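Local coordinates for AlyGC (Glaciecola chathamensis, PDB 5GKD), which cleaves alginate as a lyase of polysaccharide lyase family 6, probably by beta-elimination, and carries a bound calcium ion on its N-terminal parallel beta-helix, at residues 133-139 with 164-170; 89-93 with 106-111; 125-129 with 149-153. All blocks are in the same frame, centred on the assembly; numbering follows the deposited sequence.

Overall arrangement
From the N terminus, residues 89-93 come first, and interaction 2 closes the shortest loop when the chain crosses the coil to 106-111 and packs across the helix interior. After that loop is closed, 125-129 begins the next coil and pairs with 149-153 one coil further on (interaction 3). Between these two, 133-139 opens interaction 1, which closes at 164-170, so interactions 1 and 3 cross along the chain. Their alternation is the winding of a parallel beta-helix: interaction 3 stacks strands of one sheet, interaction 1 those of another. Residues 89-93 bond to 125-129, and 106-111 to 133-139, so three successive coils are tied together.

Interaction 1 (133-139 with 164-170); sequences NRFDHNH and HRIDHNY
Arg134, extended in the ttt rotamer, grips Asp167 with two nearly in-plane bonds, NE to OD1 at 2.9 Å and NH2 to OD2 at 3.0 Å, between successive coils of a parallel beta-helix. Its guanidinium lies flat on that of Arg165 (centres 4.1 Å apart, planes at 11°). Asp136 OD1 lies 3.2 Å from Arg134 NE and Asp167 OD1 3.2 Å from Arg165 NE, both out of the guanidinium plane, so by charge alone; Arg105 pairs with Asp136, and Glu202 with Arg165.

Strands 134-136 and 165-167 run parallel (2°), axes 4.8 Å apart, in register from Arg134 with Arg165 to Asp136 with Asp167. Asn133 N donates to His164 ND1 and Arg165 N to Asn133 O (both 3.0 Å); Phe135 N follows to Arg165 O (2.9 Å), Asp167 N to Phe135 O and His137 N to Asp167 O (both 3.2 Å). His137 and His168 take left-handed angles (52/38 and 57/29), turning both coils. An asparagine follows in each: Asn169 ND2 bonds to Phe135 O (2.8 Å) and its OD1 accepts Asn138 N (2.9 Å), as Asn138 ND2 donates to Val106 O and its OD1 accepts Val109 N.

Pairing resumes where Tyr170 N meets Asn138 O (2.8 Å). Phe135 and Ile166 point inward onto Met150. The edge of Tyr170 faces the His139 ring, and His168 CB sits 3.6 Å from the His137 ring centroid, over its face.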
loop_
_atom_site.group_PDB
_atom_site.type_symbol
_atom_site.label_atom_id
_atom_site.label_comp_id
_atom_site.label_asym_id
_atom_site.label_seq_id
_atom_site.Cartn_x
_atom_site.Cartn_y
_atom_site.Cartn_z
ATOM N N ASN A 133 27.797 30.742 -0.530
ATOM C CA ASN A 133 26.397 31.022 -0.280
ATOM C C ASN A 133 26.119 31.157 1.214
ATOM O O ASN A 133 26.921 30.770 2.067
ATOM C CB ASN A 133 25.534 29.930 -0.907
ATOM C CG ASN A 133 25.601 29.974 -2.418
ATOM O OD1 ASN A 133 25.663 31.059 -2.989
ATOM N ND2 ASN A 133 25.616 28.811 -3.069
ATOM N N ARG A 134 24.948 31.707 1.525
ATOM C CA ARG A 134 24.519 31.882 2.902
ATOM C C ARG A 134 23.053 31.499 3.039
ATOM O O ARG A 134 22.218 31.884 2.213
ATOM C CB ARG A 134 24.729 33.326 3.374
ATOM C CG ARG A 134 24.440 33.512 4.856
ATOM C CD ARG A 134 24.786 34.915 5.336
ATOM N NE ARG A 134 24.320 35.122 6.688
ATOM C CZ ARG A 134 24.194 36.306 7.265
ATOM N NH1 ARG A 134 24.517 37.400 6.593
ATOM N NH2 ARG A 134 23.746 36.395 8.510
ATOM N N PHE A 135 22.746 30.738 4.080
ATOM C CA PHE A 135 21.376 30.367 4.420
ATOM C C PHE A 135 21.158 30.732 5.891
ATOM O O PHE A 135 21.617 30.014 6.791
ATOM C CB PHE A 135 21.153 28.882 4.142
ATOM C CG PHE A 135 19.749 28.421 4.363
ATOM C CD1 PHE A 135 18.813 28.475 3.336
ATOM C CD2 PHE A 135 19.370 27.889 5.586
ATOM C CE1 PHE A 135 17.511 28.041 3.538
ATOM C CE2 PHE A 135 18.083 27.437 5.786
ATOM C CZ PHE A 135 17.155 27.512 4.764
ATOM N N ASP A 136 20.456 31.845 6.135
ATOM C CA ASP A 136 20.397 32.439 7.465
ATOM C C ASP A 136 19.007 32.965 7.807
ATOM O O ASP A 136 18.235 33.353 6.929
ATOM C CB ASP A 136 21.400 33.589 7.591
ATOM C CG ASP A 136 21.001 34.777 6.744
ATOM O OD1 ASP A 136 21.330 34.767 5.551
ATOM O OD2 ASP A 136 20.333 35.704 7.252
ATOM N N HIS A 137 18.712 32.994 9.116
ATOM C CA HIS A 137 17.454 33.522 9.648
ATOM C C HIS A 137 16.246 32.888 8.958
ATOM O O HIS A 137 15.229 33.535 8.715
ATOM C CB HIS A 137 17.405 35.058 9.558
ATOM C CG HIS A 137 18.441 35.746 10.407
ATOM N ND1 HIS A 137 19.720 36.019 9.956
ATOM C CD2 HIS A 137 18.395 36.189 11.690
ATOM C CE1 HIS A 137 20.411 36.607 10.918
ATOM N NE2 HIS A 137 19.632 36.721 11.979
ATOM N N ASN A 138 16.343 31.597 8.663
ATOM C CA ASN A 138 15.229 30.862 8.086
ATOM C C ASN A 138 14.535 30.010 9.155
ATOM O O ASN A 138 14.995 29.890 10.298
ATOM C CB ASN A 138 15.713 30.016 6.902
ATOM C CG ASN A 138 16.299 30.864 5.805
ATOM O OD1 ASN A 138 15.605 31.697 5.212
ATOM N ND2 ASN A 138 17.586 30.678 5.531
ATOM N N HIS A 139 13.403 29.423 8.767
ATOM C CA HIS A 139 12.495 28.763 9.710
ATOM C C HIS A 139 11.941 27.518 9.017
ATOM O O HIS A 139 11.048 27.625 8.166
ATOM C CB HIS A 139 11.404 29.745 10.126
ATOM C CG HIS A 139 10.340 29.185 11.020
ATOM N ND1 HIS A 139 9.890 29.861 12.134
ATOM C CD2 HIS A 139 9.583 28.065 10.928
ATOM C CE1 HIS A 139 8.929 29.163 12.713
ATOM N NE2 HIS A 139 8.717 28.073 11.994
ATOM N N HIS A 164 30.468 27.954 2.660
ATOM C CA HIS A 164 29.069 28.285 2.888
ATOM C C HIS A 164 28.854 28.625 4.354
ATOM O O HIS A 164 29.523 28.088 5.238
ATOM C CB HIS A 164 28.154 27.115 2.496
ATOM C CG HIS A 164 28.084 26.844 1.023
ATOM N ND1 HIS A 164 28.076 27.841 0.076
ATOM C CD2 HIS A 164 28.005 25.677 0.339
ATOM C CE1 HIS A 164 27.989 27.303 -1.129
ATOM N NE2 HIS A 164 27.964 25.989 -0.997
ATOM N N ARG A 165 27.919 29.529 4.611
ATOM C CA ARG A 165 27.588 29.955 5.964
ATOM C C ARG A 165 26.119 29.651 6.259
ATOM O O ARG A 165 25.224 30.111 5.539
ATOM C CB ARG A 165 27.885 31.440 6.147
ATOM C CG ARG A 165 27.578 31.926 7.545
ATOM C CD ARG A 165 27.892 33.410 7.765
ATOM N NE ARG A 165 27.521 33.784 9.124
ATOM C CZ ARG A 165 27.297 35.024 9.540
ATOM N NH1 ARG A 165 27.404 36.049 8.702
ATOM N NH2 ARG A 165 26.956 35.225 10.801
ATOM N N ILE A 166 25.876 28.878 7.316
ATOM C CA ILE A 166 24.535 28.464 7.717
ATOM C C ILE A 166 24.330 28.923 9.154
ATOM O O ILE A 166 24.884 28.328 10.084
ATOM C CB ILE A 166 24.345 26.949 7.572
ATOM C CG1 ILE A 166 24.629 26.528 6.123
ATOM C CG2 ILE A 166 22.956 26.527 8.074
ATOM C CD1 ILE A 166 24.821 25.039 5.914
ATOM N N ASP A 167 23.558 29.993 9.346
ATOM C CA ASP A 167 23.589 30.658 10.637
ATOM C C ASP A 167 22.222 31.199 11.010
ATOM O O ASP A 167 21.425 31.562 10.147
ATOM C CB ASP A 167 24.618 31.798 10.658
ATOM C CG ASP A 167 24.243 32.947 9.742
ATOM O OD1 ASP A 167 24.550 32.861 8.548
ATOM O OD2 ASP A 167 23.644 33.937 10.212
ATOM N N HIS A 168 21.972 31.249 12.320
ATOM C CA HIS A 168 20.781 31.880 12.886
ATOM C C HIS A 168 19.487 31.292 12.346
ATOM O O HIS A 168 18.480 31.988 12.259
ATOM C CB HIS A 168 20.798 33.391 12.643
ATOM C CG HIS A 168 21.912 34.098 13.338
ATOM N ND1 HIS A 168 23.113 34.380 12.723
ATOM C CD2 HIS A 168 22.017 34.560 14.606
ATOM C CE1 HIS A 168 23.902 35.001 13.579
ATOM N NE2 HIS A 168 23.261 35.117 14.728
ATOM N N ASN A 169 19.486 30.025 11.969
ATOM C CA ASN A 169 18.271 29.389 11.492
ATOM C C ASN A 169 17.536 28.725 12.647
ATOM O O ASN A 169 18.144 28.281 13.631
ATOM C CB ASN A 169 18.585 28.358 10.418
ATOM C CG ASN A 169 19.187 28.991 9.182
ATOM O OD1 ASN A 169 18.509 29.732 8.477
ATOM N ND2 ASN A 169 20.459 28.709 8.917
ATOM N N TYR A 170 16.214 28.698 12.545
ATOM C CA TYR A 170 15.380 27.918 13.450
ATOM C C TYR A 170 15.072 26.605 12.758
ATOM O O TYR A 170 14.297 26.566 11.798
ATOM C CB TYR A 170 14.098 28.653 13.823
ATOM C CG TYR A 170 13.143 27.841 14.701
ATOM C CD1 TYR A 170 13.515 27.425 15.976
ATOM C CD2 TYR A 170 11.865 27.525 14.255
ATOM C CE1 TYR A 170 12.644 26.699 16.779
ATOM C CE2 TYR A 170 10.991 26.808 15.038
ATOM C CZ TYR A 170 11.384 26.384 16.296
ATOM O OH TYR A 170 10.504 25.664 17.063
#

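Interaction 2 (89-93 with 106-111); sequences EVIAF and VTQVVI
Two walls of one coil of the parallel beta-helix face each other here across its interior. Neither is paired with the other: the nearest CA atoms stand 8.7 Å apart for Val90 and Ile111 and 9.0 Å for Ile91 and Val106, and side chains fill the space between. Residues 89-93 bend at Val90 and Ile91, where the helical backbone angles of Val90 (-78/-53) turn the CA-to-CB bonds of Val90 and Ile91 inward. Residues 106-111 run as strand, corner, strand; Gln108 takes left-handed angles (60/46), so that Val106 on one arm and Val109 and Ile111 on the other all point at the opposite wall, as on the inside of a bracket.

Ile91 is the main projection. In its mt rotamer it reaches into the concave side of the bracket, its CD1 lodging 3.9 Å from Val109 CG2 and 3.8 Å from Ile111 CD1. Ile111, also mt, extends its CD1 back into the notch between Ile91 and Val90, whose CG1 lies 3.9 Å away. At the other end, Val106 pushes CG2 into the hollow between Ile91 and Phe93, tightly against Phe93 CZ (3.4 Å) and more loosely against Ile91 CG2 (4.4 Å). Phe80, Trp125 and Phe135 belong to the apolar layers around this level. The contact buries 252 Å² in total.

Every touching group is aliphatic or aromatic carbon, so the two walls are held by close fit and exclusion of water, while their directional backbone bonds go to the coils before and after.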
loop_
_atom_site.group_PDB
_atom_site.type_symbol
_atom_site.label_atom_id
_atom_site.label_comp_id
_atom_site.label_asym_id
_atom_site.label_seq_id
_atom_site.Cartn_x
_atom_site.Cartn_y
_atom_site.Cartn_z
ATOM N N GLU A 89 13.902 18.829 -4.530
ATOM C CA GLU A 89 14.225 19.807 -3.496
ATOM C C GLU A 89 13.221 20.945 -3.527
ATOM O O GLU A 89 12.742 21.330 -4.589
ATOM C CB GLU A 89 15.626 20.419 -3.671
ATOM C CG GLU A 89 16.715 19.475 -4.091
ATOM C CD GLU A 89 16.724 19.163 -5.569
ATOM O OE1 GLU A 89 16.319 20.028 -6.376
ATOM O OE2 GLU A 89 17.144 18.039 -5.913
ATOM N N VAL A 90 12.957 21.518 -2.356
ATOM C CA VAL A 90 12.149 22.734 -2.286
ATOM C C VAL A 90 12.965 23.952 -2.683
ATOM O O VAL A 90 12.542 24.745 -3.531
ATOM C CB VAL A 90 11.561 22.904 -0.877
ATOM C CG1 VAL A 90 10.657 24.127 -0.840
ATOM C CG2 VAL A 90 10.816 21.653 -0.480
ATOM N N ILE A 91 14.126 24.135 -2.050
ATOM C CA ILE A 91 15.042 25.241 -2.316
ATOM C C ILE A 91 16.392 24.668 -2.727
ATOM O O ILE A 91 17.024 23.944 -1.951
ATOM C CB ILE A 91 15.224 26.141 -1.091
ATOM C CG1 ILE A 91 13.895 26.708 -0.610
ATOM C CG2 ILE A 91 16.219 27.270 -1.407
ATOM C CD1 ILE A 91 14.066 27.558 0.619
ATOM N N ALA A 92 16.859 25.027 -3.915
ATOM C CA ALA A 92 18.147 24.557 -4.416
ATOM C C ALA A 92 18.978 25.726 -4.914
ATOM O O ALA A 92 18.476 26.595 -5.639
ATOM C CB ALA A 92 17.973 23.554 -5.548
ATOM N N PHE A 93 20.256 25.736 -4.536
ATOM C CA PHE A 93 21.197 26.753 -4.983
ATOM C C PHE A 93 21.808 26.376 -6.329
ATOM O O PHE A 93 23.027 26.430 -6.528
ATOM C CB PHE A 93 22.283 26.959 -3.927
ATOM C CG PHE A 93 21.837 27.759 -2.735
ATOM C CD1 PHE A 93 21.080 27.174 -1.726
ATOM C CD2 PHE A 93 22.213 29.084 -2.600
ATOM C CE1 PHE A 93 20.686 27.908 -0.633
ATOM C CE2 PHE A 93 21.827 29.818 -1.495
ATOM C CZ PHE A 93 21.054 29.228 -0.519
ATOM N N VAL A 106 19.856 33.060 0.943
ATOM C CA VAL A 106 18.447 32.838 1.231
ATOM C C VAL A 106 18.249 33.161 2.701
ATOM O O VAL A 106 18.865 32.526 3.561
ATOM C CB VAL A 106 18.010 31.396 0.924
ATOM C CG1 VAL A 106 16.570 31.159 1.387
ATOM C CG2 VAL A 106 18.176 31.079 -0.542
ATOM N N THR A 107 17.407 34.143 2.992
ATOM C CA THR A 107 17.245 34.634 4.350
ATOM C C THR A 107 15.773 34.925 4.606
ATOM O O THR A 107 15.056 35.366 3.711
ATOM C CB THR A 107 18.098 35.891 4.617
ATOM O OG1 THR A 107 17.934 36.327 5.975
ATOM C CG2 THR A 107 17.719 37.037 3.657
ATOM N N GLN A 108 15.319 34.624 5.816
ATOM C CA GLN A 108 13.962 34.943 6.220
ATOM C C GLN A 108 12.938 34.264 5.316
ATOM O O GLN A 108 11.971 34.878 4.862
ATOM C CB GLN A 108 13.743 36.461 6.259
ATOM C CG GLN A 108 14.631 37.197 7.268
ATOM C CD GLN A 108 14.105 38.584 7.598
ATOM O OE1 GLN A 108 12.940 38.738 7.910
ATOM N NE2 GLN A 108 14.964 39.589 7.530
ATOM N N VAL A 109 13.143 32.983 5.048
ATOM C CA VAL A 109 12.068 32.226 4.437
ATOM C C VAL A 109 11.688 31.055 5.332
ATOM O O VAL A 109 12.516 30.449 6.022
ATOM C CB VAL A 109 12.345 31.771 2.983
ATOM C CG1 VAL A 109 13.521 32.466 2.370
ATOM C CG2 VAL A 109 12.376 30.267 2.826
ATOM N N VAL A 110 10.390 30.774 5.328
ATOM C CA VAL A 110 9.765 29.751 6.143
ATOM C C VAL A 110 9.419 28.577 5.239
ATOM O O VAL A 110 8.869 28.769 4.149
ATOM C CB VAL A 110 8.494 30.290 6.824
ATOM C CG1 VAL A 110 7.777 29.187 7.562
ATOM C CG2 VAL A 110 8.805 31.466 7.738
ATOM N N ILE A 111 9.714 27.367 5.694
ATOM C CA ILE A 111 9.122 26.163 5.136
ATOM C C ILE A 111 8.418 25.446 6.274
ATOM O O ILE A 111 9.065 25.017 7.237
ATOM C CB ILE A 111 10.158 25.249 4.473
ATOM C CG1 ILE A 111 10.954 26.024 3.415
ATOM C CG2 ILE A 111 9.443 24.020 3.901
ATOM C CD1 ILE A 111 11.982 25.186 2.663
#

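Interaction 3 (125-129 with 149-153); sequences WVMVY and TMAVR. With PO4 (phosphate ion), chain G.
Strands 126-128 and 150-152 lie side by side and parallel, their axes 4.8 Å apart at 9°, with Val126 opposite Met150, Met127 opposite Ala151 and Val128 opposite Val152. Each strand is entered through a residue with helical angles, Trp125 (-92/-37) and Thr149 (-68/-46), and at this entry to the strands Thr149 O accepts two amides, Trp125 N at 2.9 Å and Val126 N at 3.0 Å. The alternating parallel pattern follows: Ala151 N to Val126 O, Val128 N to Ala151 O and Arg153 N to Val128 O, all 2.9 Å.

On the face carrying Val126, Val128, Met150 and Val152, apolar side chains of neighbouring coils pack in the helix interior. Met150 CG lies 3.8 Å from Val126 CB, and the extended ttt chain carries its CE to 3.7 Å from Val128 CG2; Val128 CB is 4.1 Å from Val152 CG2, and Phe135 packs on Met150. On the other face Met127 curls (mmm), with SD 3.6 Å from Ala151 CB and CE 3.3 Å from Arg153 CG. Tyr129 CE2 also touches Arg153 CG, at 3.5 Å.

The ends of Tyr129 and Arg153 converge on a phosphate, probably from the crystallisation liquor, which Arg94 NH1 also hydrogen-bonds: Tyr129 OH bonds to its O1 (2.8 Å), as does Arg153 NE (3.0 Å), and Arg153 NH2 to O4 (2.6 Å). The next strand follows the calcium ligand Glu183, whose backbone bonds to Thr149. Such coil-to-coil pairing, repeated along the sheet, is characteristic of the parallel beta-helix of the pectate-lyase-like clan.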
loop_
_atom_site.group_PDB
_atom_site.type_symbol
_atom_site.label_atom_id
_atom_site.label_comp_id
_atom_site.label_asym_id
_atom_site.label_seq_id
_atom_site.Cartn_x
_atom_site.Cartn_y
_atom_site.Cartn_z
ATOM N N TRP A 125 14.611 19.619 1.695
ATOM C CA TRP A 125 13.997 20.937 1.646
ATOM C C TRP A 125 14.964 22.011 1.177
ATOM O O TRP A 125 14.551 22.925 0.454
ATOM C CB TRP A 125 13.403 21.299 3.004
ATOM C CG TRP A 125 12.065 20.657 3.227
ATOM C CD1 TRP A 125 11.425 19.765 2.393
ATOM C CD2 TRP A 125 11.184 20.873 4.329
ATOM N NE1 TRP A 125 10.221 19.395 2.937
ATOM C CE2 TRP A 125 10.043 20.073 4.115
ATOM C CE3 TRP A 125 11.251 21.654 5.485
ATOM C CZ2 TRP A 125 8.988 20.045 5.010
ATOM C CZ3 TRP A 125 10.206 21.608 6.371
ATOM C CH2 TRP A 125 9.096 20.819 6.134
ATOM N N VAL A 126 16.240 21.931 1.568
ATOM C CA VAL A 126 17.256 22.882 1.136
ATOM C C VAL A 126 18.496 22.119 0.688
ATOM O O VAL A 126 19.021 21.298 1.441
ATOM C CB VAL A 126 17.615 23.873 2.265
ATOM C CG1 VAL A 126 18.575 24.923 1.767
ATOM C CG2 VAL A 126 16.347 24.511 2.855
ATOM N N MET A 127 18.983 22.415 -0.519
ATOM C CA MET A 127 20.216 21.841 -1.049
ATOM C C MET A 127 21.122 22.961 -1.513
ATOM O O MET A 127 20.732 23.751 -2.378
ATOM C CB MET A 127 19.951 20.882 -2.212
ATOM C CG MET A 127 19.139 19.679 -1.813
ATOM S SD MET A 127 19.995 18.505 -0.760
ATOM C CE MET A 127 21.004 17.701 -1.911
ATOM N N VAL A 128 22.342 23.014 -0.964
ATOM C CA VAL A 128 23.300 24.070 -1.283
ATOM C C VAL A 128 24.334 23.522 -2.258
ATOM O O VAL A 128 24.902 22.447 -2.031
ATOM C CB VAL A 128 23.979 24.615 -0.014
ATOM C CG1 VAL A 128 24.630 25.970 -0.306
ATOM C CG2 VAL A 128 22.977 24.772 1.095
ATOM N N TYR A 129 24.582 24.255 -3.338
ATOM C CA TYR A 129 25.664 23.958 -4.276
ATOM C C TYR A 129 26.537 25.202 -4.426
ATOM O O TYR A 129 26.274 26.240 -3.824
ATOM C CB TYR A 129 25.136 23.522 -5.648
ATOM C CG TYR A 129 24.179 22.344 -5.627
ATOM C CD1 TYR A 129 22.853 22.498 -5.242
ATOM C CD2 TYR A 129 24.610 21.084 -5.987
ATOM C CE1 TYR A 129 21.992 21.419 -5.222
ATOM C CE2 TYR A 129 23.759 20.010 -5.968
ATOM C CZ TYR A 129 22.458 20.176 -5.587
ATOM O OH TYR A 129 21.620 19.089 -5.575
ATOM N N THR A 149 16.589 17.354 5.916
ATOM C CA THR A 149 15.934 18.647 5.749
ATOM C C THR A 149 16.810 19.582 4.924
ATOM O O THR A 149 16.345 20.212 3.969
ATOM C CB THR A 149 15.596 19.258 7.111
ATOM O OG1 THR A 149 14.810 18.326 7.863
ATOM C CG2 THR A 149 14.797 20.565 6.961
ATOM N N MET A 150 18.093 19.637 5.239
ATOM C CA MET A 150 19.017 20.531 4.558
ATOM C C MET A 150 20.355 19.846 4.372
ATOM O O MET A 150 20.867 19.222 5.301
ATOM C CB MET A 150 19.233 21.816 5.337
ATOM C CG MET A 150 20.260 22.723 4.698
ATOM S SD MET A 150 20.328 24.306 5.521
ATOM C CE MET A 150 21.369 25.214 4.382
ATOM N N ALA A 151 20.926 19.985 3.178
ATOM C CA ALA A 151 22.218 19.394 2.889
ATOM C C ALA A 151 23.073 20.360 2.075
ATOM O O ALA A 151 22.563 21.229 1.367
ATOM C CB ALA A 151 22.055 18.059 2.150
ATOM N N VAL A 152 24.384 20.211 2.208
ATOM C CA VAL A 152 25.379 20.843 1.345
ATOM C C VAL A 152 25.921 19.753 0.436
ATOM O O VAL A 152 26.442 18.748 0.927
ATOM C CB VAL A 152 26.521 21.467 2.163
ATOM C CG1 VAL A 152 27.682 21.827 1.262
ATOM C CG2 VAL A 152 26.041 22.667 2.941
ATOM N N ARG A 153 25.781 19.927 -0.870
ATOM C CA ARG A 153 26.268 18.956 -1.839
ATOM C C ARG A 153 27.688 19.289 -2.259
ATOM O O ARG A 153 28.063 20.451 -2.365
ATOM C CB ARG A 153 25.405 18.923 -3.104
ATOM C CG ARG A 153 24.069 18.286 -2.966
ATOM C CD ARG A 153 24.167 16.782 -2.823
ATOM N NE ARG A 153 23.913 16.027 -4.047
ATOM C CZ ARG A 153 24.421 14.815 -4.251
ATOM N NH1 ARG A 153 25.226 14.281 -3.339
ATOM N NH2 ARG A 153 24.162 14.139 -5.358
HETATM P P PO4 G . 21.716 15.629 -7.220
HETATM O O1 PO4 G . 22.661 16.678 -6.679
HETATM O O2 PO4 G . 21.283 15.937 -8.639
HETATM O O3 PO4 G . 20.517 15.575 -6.305
HETATM O O4 PO4 G . 22.403 14.284 -7.240
#